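Local coordinates for methylated-DNA--protein-cysteine methyltransferase (Thermococcus kodakarensis, PDB 1MGT) that repairs O6-methylguanine and O4-methylthymine in DNA by transferring the methyl group irreversibly to one of its own cysteines, a suicide reaction, at residues R12-G17 with I27-D32. Residues are numbered along the deposited sequence; the frame is centred on the assembly and turned at random.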
ATOM      1  N   ARG A  12     -17.706  -2.342   9.267  1.00 15.53           N
ATOM      2  CA  ARG A  12     -17.083  -1.487   8.244  1.00 17.05           C
ATOM      3  C   ARG A  12     -17.043  -2.226   6.911  1.00 16.49           C
ATOM      4  O   ARG A  12     -17.073  -3.453   6.866  1.00 15.97           O
ATOM      5  CB  ARG A  12     -15.652  -1.110   8.644  1.00 19.94           C
ATOM      6  CG  ARG A  12     -15.579  -0.494  10.044  1.00 26.16           C
ATOM      7  CD  ARG A  12     -14.375   0.452  10.130  1.00 30.53           C
ATOM      8  NE  ARG A  12     -14.629   1.655   9.346  1.00 36.17           N
ATOM      9  CZ  ARG A  12     -14.135   2.866   9.580  1.00 38.04           C
ATOM     10  NH1 ARG A  12     -13.330   3.082  10.612  1.00 39.09           N
ATOM     11  NH2 ARG A  12     -14.461   3.860   8.757  1.00 39.18           N
ATOM     12  N   VAL A  13     -16.950  -1.441   5.839  1.00 15.53           N
ATOM     13  CA  VAL A  13     -16.873  -2.052   4.511  1.00 15.11           C
ATOM     14  C   VAL A  13     -15.566  -1.528   3.900  1.00 13.82           C
ATOM     15  O   VAL A  13     -15.333  -0.331   4.073  1.00 16.05           O
ATOM     16  CB  VAL A  13     -18.061  -1.686   3.622  1.00 17.00           C
ATOM     17  CG1 VAL A  13     -17.808  -2.095   2.187  1.00 19.76           C
ATOM     18  CG2 VAL A  13     -19.322  -2.439   4.114  1.00 18.15           C
ATOM     19  N   VAL A  14     -14.759  -2.390   3.350  1.00 12.58           N
ATOM     20  CA  VAL A  14     -13.510  -1.951   2.729  1.00 13.84           C
ATOM     21  C   VAL A  14     -13.529  -2.395   1.249  1.00 12.16           C
ATOM     22  O   VAL A  14     -13.737  -3.574   0.988  1.00 13.36           O
ATOM     23  CB  VAL A  14     -12.272  -2.602   3.386  1.00 16.19           C
ATOM     24  CG1 VAL A  14     -10.998  -2.196   2.678  1.00 19.23           C
ATOM     25  CG2 VAL A  14     -12.176  -2.154   4.861  1.00 19.90           C
ATOM     26  N   TRP A  15     -13.263  -1.465   0.356  1.00 11.36           N
ATOM     27  CA  TRP A  15     -13.207  -1.769  -1.078  1.00 11.51           C
ATOM     28  C   TRP A  15     -11.728  -1.869  -1.475  1.00 11.88           C
ATOM     29  O   TRP A  15     -10.975  -0.973  -1.078  1.00 11.94           O
ATOM     30  CB  TRP A  15     -13.821  -0.582  -1.854  1.00 13.58           C
ATOM     31  CG  TRP A  15     -15.325  -0.603  -1.783  1.00 15.89           C
ATOM     32  CD1 TRP A  15     -16.128  -0.081  -0.823  1.00 17.04           C
ATOM     33  CD2 TRP A  15     -16.184  -1.210  -2.756  1.00 16.18           C
ATOM     34  NE1 TRP A  15     -17.447  -0.329  -1.128  1.00 18.20           N
ATOM     35  CE2 TRP A  15     -17.511  -1.013  -2.310  1.00 17.52           C
ATOM     36  CE3 TRP A  15     -15.947  -1.901  -3.947  1.00 16.11           C
ATOM     37  CZ2 TRP A  15     -18.603  -1.482  -3.035  1.00 17.80           C
ATOM     38  CZ3 TRP A  15     -17.049  -2.368  -4.663  1.00 18.37           C
ATOM     39  CH2 TRP A  15     -18.353  -2.153  -4.193  1.00 16.87           C
ATOM     40  N   ILE A  16     -11.336  -2.892  -2.198  1.00 10.91           N
ATOM     41  CA  ILE A  16      -9.934  -3.031  -2.599  1.00 10.95           C
ATOM     42  C   ILE A  16      -9.873  -3.133  -4.137  1.00 12.61           C
ATOM     43  O   ILE A  16     -10.664  -3.886  -4.701  1.00 13.23           O
ATOM     44  CB  ILE A  16      -9.299  -4.259  -1.942  1.00 12.07           C
ATOM     45  CG1 ILE A  16      -9.184  -4.067  -0.406  1.00 12.42           C
ATOM     46  CG2 ILE A  16      -7.905  -4.537  -2.498  1.00 12.29           C
ATOM     47  CD1 ILE A  16      -8.760  -5.368   0.291  1.00 12.29           C
ATOM     48  N   GLY A  17      -8.948  -2.381  -4.737  1.00 11.46           N
ATOM     49  CA  GLY A  17      -8.829  -2.415  -6.207  1.00 10.40           C
ATOM     50  C   GLY A  17      -7.386  -2.814  -6.521  1.00 11.23           C
ATOM     51  O   GLY A  17      -6.484  -2.331  -5.829  1.00 11.52           O
ATOM     52  N   ILE A  27      -2.200  -1.031  -6.120  1.00  7.66           N
ATOM     53  CA  ILE A  27      -3.287  -1.393  -5.216  1.00  9.80           C
ATOM     54  C   ILE A  27      -3.855  -0.116  -4.615  1.00  9.35           C
ATOM     55  O   ILE A  27      -3.092   0.822  -4.374  1.00 10.75           O
ATOM     56  CB  ILE A  27      -2.749  -2.202  -3.994  1.00 11.39           C
ATOM     57  CG1 ILE A  27      -2.126  -3.509  -4.458  1.00 13.59           C
ATOM     58  CG2 ILE A  27      -3.855  -2.438  -2.969  1.00 10.81           C
ATOM     59  CD1 ILE A  27      -1.248  -4.209  -3.428  1.00 14.65           C
ATOM     60  N   ALA A  28      -5.182  -0.082  -4.419  1.00 10.13           N
ATOM     61  CA  ALA A  28      -5.799   1.066  -3.780  1.00  9.75           C
ATOM     62  C   ALA A  28      -6.916   0.509  -2.871  1.00  9.86           C
ATOM     63  O   ALA A  28      -7.400  -0.586  -3.066  1.00 11.33           O
ATOM     64  CB  ALA A  28      -6.397   2.095  -4.719  1.00  9.66           C
ATOM     65  N   PHE A  29      -7.316   1.310  -1.875  1.00 10.45           N
ATOM     66  CA  PHE A  29      -8.401   0.842  -1.010  1.00 11.88           C
ATOM     67  C   PHE A  29      -9.141   2.076  -0.487  1.00 11.53           C
ATOM     68  O   PHE A  29      -8.600   3.173  -0.489  1.00 11.25           O
ATOM     69  CB  PHE A  29      -7.987  -0.060   0.112  1.00 12.83           C
ATOM     70  CG  PHE A  29      -7.334   0.608   1.290  1.00 14.37           C
ATOM     71  CD1 PHE A  29      -8.049   0.804   2.458  1.00 17.89           C
ATOM     72  CD2 PHE A  29      -6.019   1.031   1.210  1.00 15.71           C
ATOM     73  CE1 PHE A  29      -7.452   1.404   3.567  1.00 18.33           C
ATOM     74  CE2 PHE A  29      -5.424   1.631   2.318  1.00 17.88           C
ATOM     75  CZ  PHE A  29      -6.146   1.814   3.475  1.00 18.25           C
ATOM     76  N   ALA A  30     -10.386   1.839  -0.071  1.00 11.30           N
ATOM     77  CA  ALA A  30     -11.169   2.980   0.431  1.00 12.05           C
ATOM     78  C   ALA A  30     -12.408   2.381   1.123  1.00 12.93           C
ATOM     79  O   ALA A  30     -12.637   1.170   1.039  1.00 14.37           O
ATOM     80  CB  ALA A  30     -11.611   3.858  -0.729  1.00 13.31           C
ATOM     81  N   PHE A  31     -13.186   3.243   1.753  1.00 13.21           N
ATOM     82  CA  PHE A  31     -14.401   2.730   2.423  1.00 13.76           C
ATOM     83  C   PHE A  31     -15.634   2.825   1.550  1.00 16.32           C
ATOM     84  O   PHE A  31     -16.731   2.466   2.017  1.00 15.98           O
ATOM     85  CB  PHE A  31     -14.617   3.531   3.704  1.00 16.60           C
ATOM     86  CG  PHE A  31     -13.486   3.406   4.688  1.00 16.19           C
ATOM     87  CD1 PHE A  31     -12.894   4.546   5.205  1.00 18.90           C
ATOM     88  CD2 PHE A  31     -13.071   2.153   5.096  1.00 17.97           C
ATOM     89  CE1 PHE A  31     -11.857   4.410   6.135  1.00 21.54           C
ATOM     90  CE2 PHE A  31     -12.041   2.020   6.022  1.00 20.34           C
ATOM     91  CZ  PHE A  31     -11.453   3.161   6.531  1.00 20.55           C
ATOM     92  N   ASP A  32     -15.496   3.299   0.311  1.00 14.95           N
ATOM     93  CA  ASP A  32     -16.667   3.390  -0.584  1.00 16.44           C
ATOM     94  C   ASP A  32     -16.141   3.224  -2.013  1.00 17.25           C
ATOM     95  O   ASP A  32     -14.967   3.518  -2.259  1.00 15.77           O
ATOM     96  CB  ASP A  32     -17.440   4.664  -0.370  1.00 17.05           C
ATOM     97  CG  ASP A  32     -16.713   5.917  -0.806  1.00 20.57           C
ATOM     98  OD1 ASP A  32     -16.066   6.543   0.049  1.00 22.90           O
ATOM     99  OD2 ASP A  32     -16.796   6.267  -2.005  1.00 20.74           O
TER
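Trp15 and Ala30, then Gly17 and Ala28, form hydrogen-bonded pairs of an antiparallel hairpin, each joined by two N-H...O bonds, with the strand axes at 163°. Trp15 N reaches Ala30 O at 2.8 Å in a nearly straight bond. Between the two hydrogen-bonded pairs Ile16 and Phe29 make a non-hydrogen-bonded pair, where Trp15 O takes a CA-H contact from Phe29 CA at 3.2 Å. The Arg12 guanidinium lies flat on Phe31, planes 17° apart, a stack that is also a cation-pi pair: Arg12 CZ sits 4.3 Å from the Phe31 ring centroid and Arg12 NH2 lies over the ring centre. Val13 O, 3.5 Å from Phe31 CD2, and Val14 CG2 meet the rim of the same ring. Trp15 CG lies anti to its carbonyl carbon (chi1 -77°), and one face of the indole is laid against the Asp32 backbone, Trp15 CD1 3.5 Å from Asp32 C. An alanine at Trp15 would probably strip the indole's cover from this side of the Asp32 backbone and open a gap where the chain enters helix 33-49. Asp32 is that helix's N-cap, its OD1 hydrogen-bonded to Thr35. Phe29 lies about 8 Å, side chain to side chain, from Cys141, the probable nucleophile. Helix 33-49 packs on the sheet face bearing Trp15, Ala28 and Ala30; helix 157-166 touches Arg12, Phe29 and Phe31, and strand 2-9 completes the N-terminal three-stranded sheet.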